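Local coordinates for 3-methyladenine dna-glycosylase (Archaeoglobus fulgidus, PDB 2JHN), which belongs to the HhH-GPD superfamily of DNA base excision repair proteins and joins its helical body to an N-terminal domain resembling TATA-box-binding protein, at residues A[14-19]-A[28-33]; A[26-29]-A[34-37]; A[170-175]-A[183-188]; A[237-242]-A[261-266]; A[249-254]-A[267-272]. The protein carries 1 engineered substitution. All coordinates share one frame; numbering follows the deposited sequence.

Contact 1 (A[14-19]-A[28-33]); sequences LKMKFF and DVVESG. With NA (sodium ion), chain F.
Val30 points its two methyls at segment 14-19; the Met16 sulfur meets both, Phe19 only CG2. Met16 SD lies 3.8 Å from Val30 CG2 and 3.9 Å from Val30 CG1, and the two side chains meet at a slant. CG2 is the shared branch, because it also comes within 3.9 Å of Phe19 CD2, where the valine and the phenylalanine cross at about a right angle. Its approach to the ring is oblique. Met16 bends at chi2 and again at chi3 (101°), which sets CE at the edge of the Phe19 ring, in its plane, so sulfur and ring lie next to each other where they meet the valine.

Met16 and Phe19 pack against the short outermost strand 29-31 of the antiparallel sheet in the TATA-box-binding-protein-like domain. The strand's side chains alternate: the CB of Val30 points toward helix 12-17 while that of Val29 points away. Trp35 on the adjoining strand extends the same apolar patch, touching both Met16 and Val30.

Phe19 CE1 is also 3.6 Å from Asp28 OD1, the approach oblique to the ring and the ring and carboxylate planes 38° apart. That oxygen's hydrogen bonds run to Tyr79 and Trp35, so the ring merely flanks it. The main chain of Asp28 has a separate task: its O binds the sodium ion at 2.3 Å, alongside water 1 at 2.1 Å and oxygens of Leu21, Leu24 and Thr26.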
# COMPACT_ATOMS: atom_id res chain seq x y z
N LEU A 14 1.81 14.41 5.18
CA LEU A 14 2.12 13.12 5.81
C LEU A 14 1.60 11.91 5.00
O LEU A 14 2.29 10.90 4.89
CB LEU A 14 1.58 13.07 7.25
CG LEU A 14 2.35 13.88 8.31
CD1 LEU A 14 1.77 13.64 9.69
CD2 LEU A 14 3.84 13.58 8.32
N LYS A 15 0.40 12.02 4.45
CA LYS A 15 -0.11 10.99 3.51
C LYS A 15 0.85 10.78 2.34
O LYS A 15 1.16 9.65 1.99
CB LYS A 15 -1.51 11.33 2.99
CG LYS A 15 -2.64 11.17 4.00
CD LYS A 15 -2.85 9.74 4.45
CE LYS A 15 -4.28 9.55 4.95
NZ LYS A 15 -4.34 8.19 5.51
N MET A 16 1.35 11.88 1.76
CA MET A 16 2.30 11.81 0.64
C MET A 16 3.70 11.31 1.04
O MET A 16 4.37 10.65 0.25
CB MET A 16 2.35 13.15 -0.10
CG MET A 16 1.02 13.59 -0.71
SD MET A 16 0.36 12.39 -1.90
CE MET A 16 -0.87 11.54 -0.91
N LYS A 17 4.12 11.62 2.27
CA LYS A 17 5.42 11.17 2.79
C LYS A 17 5.49 9.65 2.84
O LYS A 17 6.58 9.07 2.84
CB LYS A 17 5.66 11.74 4.18
CG LYS A 17 6.59 12.95 4.24
CD LYS A 17 6.63 13.52 5.67
CE LYS A 17 6.72 12.40 6.69
NZ LYS A 17 8.11 12.05 7.00
N PHE A 18 4.33 9.01 2.88
CA PHE A 18 4.28 7.56 2.92
C PHE A 18 4.89 6.93 1.68
O PHE A 18 5.41 5.82 1.76
CB PHE A 18 2.84 7.05 3.11
CG PHE A 18 2.77 5.62 3.54
CD1 PHE A 18 2.94 5.27 4.88
CD2 PHE A 18 2.50 4.61 2.60
CE1 PHE A 18 2.89 3.94 5.28
CE2 PHE A 18 2.43 3.26 3.00
CZ PHE A 18 2.63 2.94 4.34
N PHE A 19 4.84 7.64 0.55
CA PHE A 19 5.44 7.22 -0.70
C PHE A 19 6.96 7.35 -0.64
O PHE A 19 7.50 8.39 -0.26
CB PHE A 19 4.88 8.03 -1.88
CG PHE A 19 3.42 7.76 -2.16
CD1 PHE A 19 3.01 6.55 -2.76
CD2 PHE A 19 2.46 8.69 -1.83
CE1 PHE A 19 1.66 6.30 -3.03
CE2 PHE A 19 1.08 8.44 -2.09
CZ PHE A 19 0.69 7.25 -2.69
N ASP A 28 2.50 5.37 -8.95
CA ASP A 28 2.07 6.67 -8.43
C ASP A 28 3.18 7.69 -8.65
O ASP A 28 4.37 7.39 -8.44
CB ASP A 28 1.79 6.62 -6.93
CG ASP A 28 0.89 5.47 -6.54
OD1 ASP A 28 -0.21 5.76 -6.07
OD2 ASP A 28 1.32 4.29 -6.71
N VAL A 29 2.77 8.90 -9.01
CA VAL A 29 3.64 10.07 -9.04
C VAL A 29 3.06 11.16 -8.14
O VAL A 29 1.86 11.45 -8.19
CB VAL A 29 3.82 10.63 -10.50
CG1 VAL A 29 4.65 11.92 -10.51
CG2 VAL A 29 4.54 9.61 -11.37
N VAL A 30 3.93 11.73 -7.32
CA VAL A 30 3.56 12.85 -6.47
C VAL A 30 4.52 13.99 -6.81
O VAL A 30 5.74 13.87 -6.68
CB VAL A 30 3.64 12.48 -4.98
CG1 VAL A 30 3.22 13.68 -4.14
CG2 VAL A 30 2.72 11.26 -4.69
N GLU A 31 3.96 15.08 -7.32
CA GLU A 31 4.77 16.22 -7.76
C GLU A 31 4.11 17.46 -7.22
O GLU A 31 2.94 17.69 -7.49
CB GLU A 31 4.85 16.29 -9.29
CG GLU A 31 5.77 15.23 -9.94
CD GLU A 31 5.78 15.28 -11.49
OE1 GLU A 31 4.97 16.02 -12.11
OE2 GLU A 31 6.60 14.56 -12.08
N SER A 32 4.85 18.23 -6.43
CA SER A 32 4.35 19.43 -5.75
C SER A 32 3.04 19.19 -5.02
O SER A 32 2.08 19.97 -5.14
CB SER A 32 4.24 20.63 -6.71
OG SER A 32 5.52 20.94 -7.24
N GLY A 33 3.00 18.09 -4.27
CA GLY A 33 1.85 17.77 -3.43
C GLY A 33 0.60 17.34 -4.18
O GLY A 33 -0.47 17.31 -3.60
NA NA F . 6.23 7.27 -7.12
O HOH W 1 5.48 6.99 -5.18

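Contact 2 (A[26-29]-A[34-37]); sequences TPDV and VWRR. With NA (sodium ion), chain F.
Asp28 OD1 is gripped twice, by Trp35 NE1 across this contact at 2.8 Å and by the hydroxyl of Tyr79. The indole N-H reaches the anti lone pair of OD1, with an angle of 149° at the hydrogen. The oxygen sits 17° out of the indole plane. These residues lie at a beta hairpin in the TATA-box-binding-protein-like domain, where strand 29-31 turns back into strand 34-41.

The backbone evidence for the hairpin is a single antiparallel hydrogen-bonded pair, Val29 with Arg36. Val29 N donates to Arg36 O at 3.0 Å, and Arg36 N returns the bond to Val29 O at 2.8 Å. Water 2 donates to both Pro27 O and Arg36 O and so links the two chains beside the pair.

The other oxygen of Asp28 makes a long salt bridge in the Arg37 conformer described, one of two: OD2 to Arg37 NH1 at 3.5 Å, with the two planes nearly perpendicular at 83°. Arg37 has a firmer partner in Glu120. Arg36 behaves differently: extended from CG to NE, it runs alongside Val29 on the same face of the sheet and reaches Lys157 O and Glu31, with Val29 CG1 over one face of the guanidinium, 3.5 Å from Arg36 NH1. Thr26 OG1 also binds the sodium ion, at 2.8 Å. In the same conformer of Arg37, Pro27 CG stands over the centre of the guanidinium, 3.4 Å from Arg37 CZ.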
# COMPACT_ATOMS: atom_id res chain seq x y z
N THR A 26 5.60 4.68 -9.83
CA THR A 26 5.72 3.38 -9.19
C THR A 26 4.42 2.52 -9.00
O THR A 26 4.49 1.54 -8.27
CB THR A 26 6.42 3.52 -7.80
OG1 THR A 26 5.71 4.50 -7.03
CG2 THR A 26 7.91 3.93 -7.91
N PRO A 27 3.29 2.81 -9.68
CA PRO A 27 3.00 3.77 -10.75
C PRO A 27 2.69 5.19 -10.27
O PRO A 27 2.62 6.11 -11.10
CB PRO A 27 1.77 3.18 -11.42
CG PRO A 27 1.04 2.53 -10.26
CD PRO A 27 2.10 1.99 -9.36
N ASP A 28 2.50 5.37 -8.95
CA ASP A 28 2.07 6.67 -8.43
C ASP A 28 3.18 7.69 -8.65
O ASP A 28 4.37 7.39 -8.44
CB ASP A 28 1.79 6.62 -6.93
CG ASP A 28 0.89 5.47 -6.54
OD1 ASP A 28 -0.21 5.76 -6.07
OD2 ASP A 28 1.32 4.29 -6.71
N VAL A 29 2.77 8.90 -9.01
CA VAL A 29 3.64 10.07 -9.04
C VAL A 29 3.06 11.16 -8.14
O VAL A 29 1.86 11.45 -8.19
CB VAL A 29 3.82 10.63 -10.50
CG1 VAL A 29 4.65 11.92 -10.51
CG2 VAL A 29 4.54 9.61 -11.37
N VAL A 34 0.74 17.04 -5.47
CA VAL A 34 -0.37 16.53 -6.25
C VAL A 34 -0.05 15.08 -6.61
O VAL A 34 0.96 14.81 -7.23
CB VAL A 34 -0.61 17.35 -7.56
CG1 VAL A 34 -1.73 16.75 -8.32
CG2 VAL A 34 -0.92 18.83 -7.21
N TRP A 35 -0.93 14.17 -6.18
CA TRP A 35 -0.82 12.74 -6.44
C TRP A 35 -1.52 12.39 -7.75
O TRP A 35 -2.62 12.90 -8.02
CB TRP A 35 -1.48 11.98 -5.28
CG TRP A 35 -1.66 10.49 -5.50
CD1 TRP A 35 -0.79 9.50 -5.15
CD2 TRP A 35 -2.79 9.84 -6.09
NE1 TRP A 35 -1.30 8.27 -5.51
CE2 TRP A 35 -2.52 8.44 -6.08
CE3 TRP A 35 -3.99 10.30 -6.66
CZ2 TRP A 35 -3.42 7.50 -6.58
CZ3 TRP A 35 -4.90 9.34 -7.18
CH2 TRP A 35 -4.61 7.96 -7.12
N ARG A 36 -0.93 11.48 -8.54
CA ARG A 36 -1.63 10.98 -9.71
C ARG A 36 -1.22 9.60 -10.16
O ARG A 36 -0.09 9.15 -9.90
CB ARG A 36 -1.50 11.95 -10.92
CG ARG A 36 -0.16 11.96 -11.58
CD ARG A 36 -0.07 13.14 -12.59
NE ARG A 36 1.06 12.92 -13.48
CZ ARG A 36 2.28 13.40 -13.27
NH1 ARG A 36 2.56 14.18 -12.23
NH2 ARG A 36 3.25 13.11 -14.13
N ARG A 37 -2.16 8.94 -10.83
CA ARG A 37 -1.91 7.67 -11.52
C ARG A 37 -3.01 7.37 -12.51
O ARG A 37 -4.06 8.02 -12.50
CB ARG A 37 -1.73 6.49 -10.54
CG ARG A 37 -2.96 6.05 -9.81
CD ARG A 37 -2.57 4.90 -8.84
NE ARG A 37 -2.63 3.57 -9.47
CZ ARG A 37 -2.11 2.46 -8.94
NH1 ARG A 37 -1.44 2.49 -7.78
NH2 ARG A 37 -2.23 1.31 -9.58
NA NA F . 6.23 7.27 -7.12
O HOH W 2 1.26 8.28 -12.37
O HOH W 1 5.48 6.99 -5.18

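Contact 3 (A[170-175]-A[183-188]); sequences AGVEGL and RKAELI
The methyl of Ala185 fills the hollow between Val172 and Leu175, its CB lying 3.5 Å from Val172 O and 3.7 Å from Leu175 CB. A methyl is compact enough to let the backbones approach closely there, and Val172 and Ala185 have CA atoms 5.0 Å apart. The two branches of Val172 part over neighbouring residues. Its CG1 leans on the Ala185 methyl, while Val172 CG2 lies against the aliphatic part of Glu186, 3.8 Å from CG.

The two segments belong to helices 164-177 and 182-192, which form an antiparallel helical hairpin in the HhH-GPD body; their local axes pass 8.4 Å apart, with directions differing by 155°. The first helix is kinked near Gly171, whose positive phi breaks the regular bonding just ahead of Val172.

On the inner side Leu175 supplies the larger bump. With its chain extended at chi2 (-176°), CD1 lies beside Ala185 O and slants across Ile188, meeting CG2 at 3.9 Å. Leu180, from the connecting loop, and Ile167 touch both of these side chains. The first side-chain bond of Glu186 points away from segment 170-175, and Arg182 forms a salt bridge with its carboxylate.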
# COMPACT_ATOMS: atom_id res chain seq x y z
N ALA A 170 4.30 -9.86 -21.21
CA ALA A 170 5.70 -9.64 -20.81
C ALA A 170 6.42 -10.96 -20.62
O ALA A 170 7.57 -11.11 -21.02
CB ALA A 170 5.77 -8.78 -19.49
N GLY A 171 5.72 -11.92 -20.00
CA GLY A 171 6.27 -13.25 -19.71
C GLY A 171 7.39 -13.26 -18.69
O GLY A 171 7.83 -12.21 -18.22
N VAL A 172 7.86 -14.46 -18.34
CA VAL A 172 8.99 -14.56 -17.41
C VAL A 172 10.19 -13.74 -17.90
O VAL A 172 10.78 -12.98 -17.13
CB VAL A 172 9.42 -16.05 -17.16
CG1 VAL A 172 10.80 -16.12 -16.47
CG2 VAL A 172 8.36 -16.78 -16.35
N GLU A 173 10.57 -13.89 -19.16
CA GLU A 173 11.78 -13.21 -19.64
C GLU A 173 11.69 -11.69 -19.65
O GLU A 173 12.67 -11.01 -19.41
CB GLU A 173 12.20 -13.72 -21.03
CG GLU A 173 12.86 -15.10 -21.01
CD GLU A 173 14.06 -15.18 -20.05
OE1 GLU A 173 14.92 -14.26 -20.03
OE2 GLU A 173 14.11 -16.19 -19.31
N GLY A 174 10.51 -11.16 -19.94
CA GLY A 174 10.30 -9.70 -19.97
C GLY A 174 10.45 -9.09 -18.58
O GLY A 174 11.05 -8.03 -18.41
N LEU A 175 9.92 -9.79 -17.57
CA LEU A 175 10.10 -9.41 -16.17
C LEU A 175 11.56 -9.53 -15.73
O LEU A 175 12.05 -8.64 -15.04
CB LEU A 175 9.17 -10.21 -15.23
CG LEU A 175 7.66 -10.09 -15.51
CD1 LEU A 175 6.86 -10.86 -14.46
CD2 LEU A 175 7.18 -8.65 -15.61
N ARG A 183 12.67 -16.74 -10.38
CA ARG A 183 11.55 -17.32 -9.61
C ARG A 183 10.44 -16.30 -9.36
O ARG A 183 9.27 -16.63 -9.48
CB ARG A 183 12.00 -17.95 -8.28
CG ARG A 183 10.90 -18.81 -7.61
CD ARG A 183 10.42 -19.92 -8.54
NE ARG A 183 8.96 -20.15 -8.64
CZ ARG A 183 8.06 -19.96 -7.68
NH1 ARG A 183 8.39 -19.49 -6.49
NH2 ARG A 183 6.78 -20.23 -7.94
N LYS A 184 10.83 -15.07 -9.01
CA LYS A 184 9.87 -13.95 -8.80
C LYS A 184 9.05 -13.75 -10.09
O LYS A 184 7.81 -13.78 -10.07
CB LYS A 184 10.57 -12.64 -8.39
CG LYS A 184 10.86 -12.48 -6.87
CD LYS A 184 11.64 -11.22 -6.56
CE LYS A 184 12.06 -11.18 -5.09
NZ LYS A 184 12.76 -9.91 -4.78
N ALA A 185 9.75 -13.58 -11.21
CA ALA A 185 9.10 -13.49 -12.52
C ALA A 185 8.16 -14.65 -12.77
O ALA A 185 7.03 -14.46 -13.20
CB ALA A 185 10.15 -13.37 -13.66
N GLU A 186 8.62 -15.86 -12.47
CA GLU A 186 7.82 -17.05 -12.59
C GLU A 186 6.54 -17.03 -11.74
O GLU A 186 5.47 -17.38 -12.20
CB GLU A 186 8.67 -18.26 -12.23
CG GLU A 186 9.60 -18.67 -13.34
CD GLU A 186 10.27 -20.01 -13.09
OE1 GLU A 186 10.37 -20.42 -11.91
OE2 GLU A 186 10.69 -20.65 -14.09
N LEU A 187 6.67 -16.59 -10.49
CA LEU A 187 5.54 -16.55 -9.57
C LEU A 187 4.51 -15.47 -9.98
O LEU A 187 3.30 -15.71 -9.94
CB LEU A 187 6.05 -16.35 -8.14
CG LEU A 187 5.05 -16.45 -6.98
CD1 LEU A 187 4.24 -17.75 -7.04
CD2 LEU A 187 5.79 -16.29 -5.65
N ILE A 188 4.99 -14.29 -10.37
CA ILE A 188 4.11 -13.21 -10.82
C ILE A 188 3.32 -13.64 -12.06
O ILE A 188 2.11 -13.45 -12.14
CB ILE A 188 4.89 -11.88 -11.01
CG1 ILE A 188 5.36 -11.38 -9.62
CG2 ILE A 188 4.01 -10.83 -11.75
CD1 ILE A 188 6.32 -10.22 -9.65

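Contact 4 (A[237-242]-A[261-266]); sequences PADDLG and KVREIA
Asp239 and Arg263 join the two segments by a direct salt bridge and by a water. In the direct bond Arg263 NH2 donates to Asp239 OD2 at 3.0 Å with 158° at the hydrogen. The oxygen lies in the guanidinium plane, yet NH2 approaches from above the carboxylate, 53° out of its plane. The second oxygen is served by water 3, which donates to Asp239 OD1 at 2.6 Å and accepts from Arg263 NH1 at 2.8 Å. Both carboxylate oxygens are thus linked to the same guanidinium by different routes.

Arg263 NH2 has a further acceptor in Glu224 of helix 220-229, whose carboxylate probably helps Asp239 to balance the charge of the arginine. One face of the guanidinium is taken by Ala238, whose CB stands over its centre, 3.7 Å from Arg263 CZ. The same Ala238 CB meets Val262 CG1 at 4.0 Å, so one methyl touches both the flat guanidinium and the valine. The arginine chain bends at chi3 (-143°), which carries its flat end over the alanine.

Within segment 261-266, Lys261 NZ donates to Glu264 OE1 at 3.1 Å, a salt bridge within the helix.

The loop is bonded internally as well. Asp240 N donates to Pro237 O at 3.1 Å, closing a type I turn, while the Asp240 carboxylate accepts from the Trp221 indole and from Val243 N. That last bond is the signature of an N-cap, here at the start of helix 241-251 in the HhH-GPD body.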
# COMPACT_ATOMS: atom_id res chain seq x y z
N PRO A 237 1.32 -8.55 10.23
CA PRO A 237 2.49 -9.28 9.70
C PRO A 237 3.75 -9.20 10.57
O PRO A 237 4.70 -8.45 10.27
CB PRO A 237 2.71 -8.62 8.33
CG PRO A 237 2.27 -7.19 8.55
CD PRO A 237 1.15 -7.23 9.58
N ALA A 238 3.75 -10.00 11.62
CA ALA A 238 4.76 -9.90 12.68
C ALA A 238 6.17 -10.37 12.26
O ALA A 238 7.17 -9.99 12.90
CB ALA A 238 4.25 -10.67 13.92
N ASP A 239 6.26 -11.20 11.22
CA ASP A 239 7.57 -11.61 10.68
C ASP A 239 8.30 -10.48 9.96
O ASP A 239 9.49 -10.57 9.71
CB ASP A 239 7.47 -12.84 9.76
CG ASP A 239 6.92 -14.05 10.48
OD1 ASP A 239 7.66 -14.61 11.34
OD2 ASP A 239 5.75 -14.43 10.22
N ASP A 240 7.59 -9.40 9.61
CA ASP A 240 8.23 -8.30 8.88
C ASP A 240 9.35 -7.71 9.77
O ASP A 240 9.10 -7.35 10.93
CB ASP A 240 7.17 -7.25 8.48
CG ASP A 240 7.74 -6.20 7.52
OD1 ASP A 240 7.53 -6.32 6.29
OD2 ASP A 240 8.42 -5.27 8.02
N LEU A 241 10.57 -7.64 9.24
CA LEU A 241 11.72 -7.13 10.02
C LEU A 241 11.60 -5.66 10.45
O LEU A 241 11.98 -5.31 11.55
CB LEU A 241 13.03 -7.36 9.26
CG LEU A 241 13.59 -8.71 9.70
CD1 LEU A 241 13.48 -9.75 8.61
CD2 LEU A 241 15.02 -8.51 10.16
N GLY A 242 11.05 -4.83 9.57
CA GLY A 242 10.72 -3.46 9.94
C GLY A 242 9.70 -3.36 11.06
O GLY A 242 9.83 -2.52 11.96
N LYS A 261 6.57 -12.74 19.91
CA LYS A 261 6.41 -11.72 20.95
C LYS A 261 5.71 -10.47 20.39
O LYS A 261 4.84 -9.86 21.04
CB LYS A 261 7.79 -11.34 21.51
CG LYS A 261 7.72 -10.44 22.76
CD LYS A 261 7.19 -11.26 23.95
CE LYS A 261 6.65 -10.38 25.05
NZ LYS A 261 6.35 -11.20 26.26
N VAL A 262 6.10 -10.09 19.17
CA VAL A 262 5.45 -8.98 18.47
C VAL A 262 3.97 -9.27 18.23
O VAL A 262 3.12 -8.41 18.45
CB VAL A 262 6.17 -8.63 17.18
CG1 VAL A 262 5.33 -7.65 16.32
CG2 VAL A 262 7.54 -8.05 17.48
N ARG A 263 3.65 -10.49 17.77
CA ARG A 263 2.26 -10.92 17.66
C ARG A 263 1.47 -10.81 18.94
O ARG A 263 0.29 -10.45 18.93
CB ARG A 263 2.20 -12.37 17.16
CG ARG A 263 1.67 -12.49 15.79
CD ARG A 263 1.74 -13.90 15.27
NE ARG A 263 2.08 -13.82 13.86
CZ ARG A 263 3.25 -14.15 13.34
NH1 ARG A 263 4.23 -14.62 14.11
NH2 ARG A 263 3.44 -14.02 12.04
N GLU A 264 2.13 -11.14 20.06
CA GLU A 264 1.52 -11.11 21.38
C GLU A 264 1.19 -9.66 21.75
O GLU A 264 0.06 -9.38 22.17
CB GLU A 264 2.47 -11.79 22.39
CG GLU A 264 2.00 -11.81 23.84
CD GLU A 264 3.17 -11.91 24.83
OE1 GLU A 264 4.14 -12.66 24.58
OE2 GLU A 264 3.11 -11.21 25.87
N ILE A 265 2.15 -8.75 21.57
CA ILE A 265 1.95 -7.30 21.72
C ILE A 265 0.79 -6.74 20.88
O ILE A 265 -0.08 -6.01 21.40
CB ILE A 265 3.26 -6.49 21.43
CG1 ILE A 265 4.10 -6.36 22.69
CG2 ILE A 265 2.95 -5.05 20.89
CD1 ILE A 265 3.34 -5.70 23.88
N ALA A 266 0.77 -7.08 19.59
CA ALA A 266 -0.34 -6.64 18.73
C ALA A 266 -1.70 -7.11 19.23
O ALA A 266 -2.67 -6.35 19.24
CB ALA A 266 -0.10 -7.09 17.29
O HOH W 3 6.21 -16.22 12.85

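Contact 5 (A[249-254]-A[267-272]); sequences RLYFNG and RERFGR
Tyr251 lies against Arg269, with its ring carbon CE1 only 3.2 Å from the arginine CD, a tight approach. CZ of the tyrosine is also near, 3.5 Å from the same CD. The two side chains run alongside in opposing directions, so the ring touches the arginine along its length: Tyr251 CE1 lies 3.5 Å from Arg269 NE and 3.6 Å from Arg269 NH1. Tyr251 CD1 stands over one guanidinium face, displaced toward the rim, but the planes are 43° apart, which is too inclined for a parallel stack.

Phe270 joins the first shell on the same side of the tyrosine ring plane, nearer CE2. Tyr251 OH lies in the plane of the phenylalanine ring at its edge, 3.7 Å from Phe270 CE1, and Tyr251 CE2 makes an apolar contact with Phe270 CE1 at 4.0 Å.

What sets these groups in place is partly backbone and partly neighbours. Tyr251 and Phe270 stand near the C-terminal ends of helices 241-251 and 259-270, the second of which has a wider pi-type turn at 267-270. The CA atoms of Tyr251 and Arg269 are 10.6 Å apart, so long side chains do all the bridging; Arg269 manages it by staying extended from CG to NE (chi2 -175°). Leu98 of helix 96-104 touches both Tyr251 and Phe270, and Phe236 meets Phe270 edge-to-face.

Asp95 forms a salt bridge with Arg269 NH1 and a weak hydrogen bond with Tyr251 OH. One carboxylate therefore holds both partners, and its charge probably favours keeping the arginine against the tyrosine.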
# COMPACT_ATOMS: atom_id res chain seq x y z
N ARG A 249 11.57 -1.19 19.50
CA ARG A 249 11.97 0.18 19.85
C ARG A 249 10.93 0.90 20.71
O ARG A 249 11.28 1.61 21.67
CB ARG A 249 12.31 0.99 18.59
CG ARG A 249 13.13 2.23 18.87
CD ARG A 249 14.13 2.52 17.76
NE ARG A 249 15.05 3.59 18.16
CZ ARG A 249 14.80 4.88 18.00
NH1 ARG A 249 13.66 5.27 17.43
NH2 ARG A 249 15.68 5.79 18.39
N LEU A 250 9.65 0.69 20.39
CA LEU A 250 8.56 1.28 21.14
C LEU A 250 8.35 0.71 22.53
O LEU A 250 8.13 1.47 23.48
CB LEU A 250 7.25 1.15 20.36
CG LEU A 250 6.94 2.22 19.33
CD1 LEU A 250 5.66 1.83 18.61
CD2 LEU A 250 6.79 3.60 19.99
N TYR A 251 8.40 -0.62 22.65
CA TYR A 251 7.93 -1.29 23.84
C TYR A 251 9.00 -2.04 24.63
O TYR A 251 8.75 -2.48 25.76
CB TYR A 251 6.81 -2.27 23.48
CG TYR A 251 5.48 -1.62 23.14
CD1 TYR A 251 4.63 -1.14 24.14
CD2 TYR A 251 5.08 -1.50 21.81
CE1 TYR A 251 3.40 -0.54 23.82
CE2 TYR A 251 3.85 -0.90 21.48
CZ TYR A 251 3.02 -0.42 22.48
OH TYR A 251 1.81 0.16 22.16
N PHE A 252 10.15 -2.26 24.01
CA PHE A 252 11.18 -3.13 24.58
C PHE A 252 12.52 -2.43 24.60
O PHE A 252 13.57 -3.08 24.61
CB PHE A 252 11.26 -4.47 23.82
CG PHE A 252 10.03 -5.33 23.96
CD1 PHE A 252 9.95 -6.30 24.96
CD2 PHE A 252 8.94 -5.17 23.08
CE1 PHE A 252 8.81 -7.09 25.09
CE2 PHE A 252 7.80 -5.96 23.21
CZ PHE A 252 7.73 -6.93 24.21
N ASN A 253 12.47 -1.10 24.60
CA ASN A 253 13.67 -0.24 24.62
C ASN A 253 14.77 -0.64 23.63
O ASN A 253 15.96 -0.61 23.96
CB ASN A 253 14.22 -0.14 26.05
CG ASN A 253 14.95 1.17 26.30
OD1 ASN A 253 14.38 2.25 26.16
ND2 ASN A 253 16.22 1.07 26.68
N GLY A 254 14.37 -1.05 22.43
CA GLY A 254 15.32 -1.36 21.37
C GLY A 254 15.91 -2.75 21.40
O GLY A 254 16.68 -3.11 20.52
N ARG A 267 -1.78 -8.38 19.67
CA ARG A 267 -3.01 -8.90 20.23
C ARG A 267 -3.43 -8.11 21.46
O ARG A 267 -4.58 -7.72 21.58
CB ARG A 267 -2.87 -10.38 20.60
CG ARG A 267 -3.26 -11.35 19.51
CD ARG A 267 -3.37 -12.79 20.04
NE ARG A 267 -2.20 -13.22 20.81
CZ ARG A 267 -1.09 -13.76 20.29
NH1 ARG A 267 -0.96 -13.96 18.99
NH2 ARG A 267 -0.09 -14.10 21.10
N GLU A 268 -2.47 -7.85 22.35
CA GLU A 268 -2.75 -7.17 23.62
C GLU A 268 -3.02 -5.66 23.49
O GLU A 268 -3.89 -5.12 24.20
CB GLU A 268 -1.61 -7.43 24.64
CG GLU A 268 -1.45 -8.92 25.02
CD GLU A 268 -0.20 -9.22 25.86
OE1 GLU A 268 0.81 -8.49 25.76
OE2 GLU A 268 -0.22 -10.21 26.62
N ARG A 269 -2.30 -4.99 22.59
CA ARG A 269 -2.31 -3.54 22.54
C ARG A 269 -2.94 -2.90 21.30
O ARG A 269 -3.36 -1.72 21.35
CB ARG A 269 -0.87 -3.02 22.70
CG ARG A 269 -0.30 -3.34 24.08
CD ARG A 269 1.06 -2.74 24.27
NE ARG A 269 1.56 -2.91 25.64
CZ ARG A 269 1.50 -2.00 26.62
NH1 ARG A 269 0.95 -0.80 26.43
NH2 ARG A 269 2.00 -2.29 27.81
N PHE A 270 -2.99 -3.64 20.18
CA PHE A 270 -3.42 -3.02 18.91
C PHE A 270 -4.87 -3.34 18.53
O PHE A 270 -5.55 -2.52 17.92
CB PHE A 270 -2.48 -3.34 17.74
CG PHE A 270 -1.02 -3.01 17.98
CD1 PHE A 270 -0.60 -2.15 19.01
CD2 PHE A 270 -0.06 -3.54 17.14
CE1 PHE A 270 0.78 -1.87 19.19
CE2 PHE A 270 1.31 -3.29 17.31
CZ PHE A 270 1.73 -2.43 18.35
N GLY A 271 -5.32 -4.55 18.90
CA GLY A 271 -6.71 -4.98 18.71
C GLY A 271 -7.24 -4.69 17.32
O GLY A 271 -6.56 -4.96 16.32
N ARG A 272 -8.44 -4.11 17.25
CA ARG A 272 -9.15 -3.93 15.97
C ARG A 272 -8.43 -2.90 15.07
O ARG A 272 -8.75 -2.76 13.88
CB ARG A 272 -10.61 -3.51 16.20
CG ARG A 272 -10.84 -2.14 16.84
CD ARG A 272 -12.16 -2.16 17.64
NE ARG A 272 -12.50 -0.88 18.25
CZ ARG A 272 -12.10 -0.48 19.46
NH1 ARG A 272 -11.33 -1.24 20.22
NH2 ARG A 272 -12.49 0.72 19.90

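Along the chain, contacts 1 and 2 come first, then contact 3, and finally contacts 4 and 5, whose segments alternate. Contacts 1 and 2 have centres 8 Å apart, share Asp28 and Val29, and reach the same antiparallel sheet and the same sodium ion within the TATA-box-binding-protein-like domain. Contacts 4 and 5, with centres 9 Å apart, both use helices 241-251 and 259-270, touching that helix pair near the start of the first helix and again near the ends of both. Contact 3 lies in the same HhH-GPD part of the chain as contacts 4 and 5 but stands apart, its centre 30 Å from that of contact 4 and 24 Å from that of contact 2. The five therefore sample the sheet domain and two separate parts of the helical body.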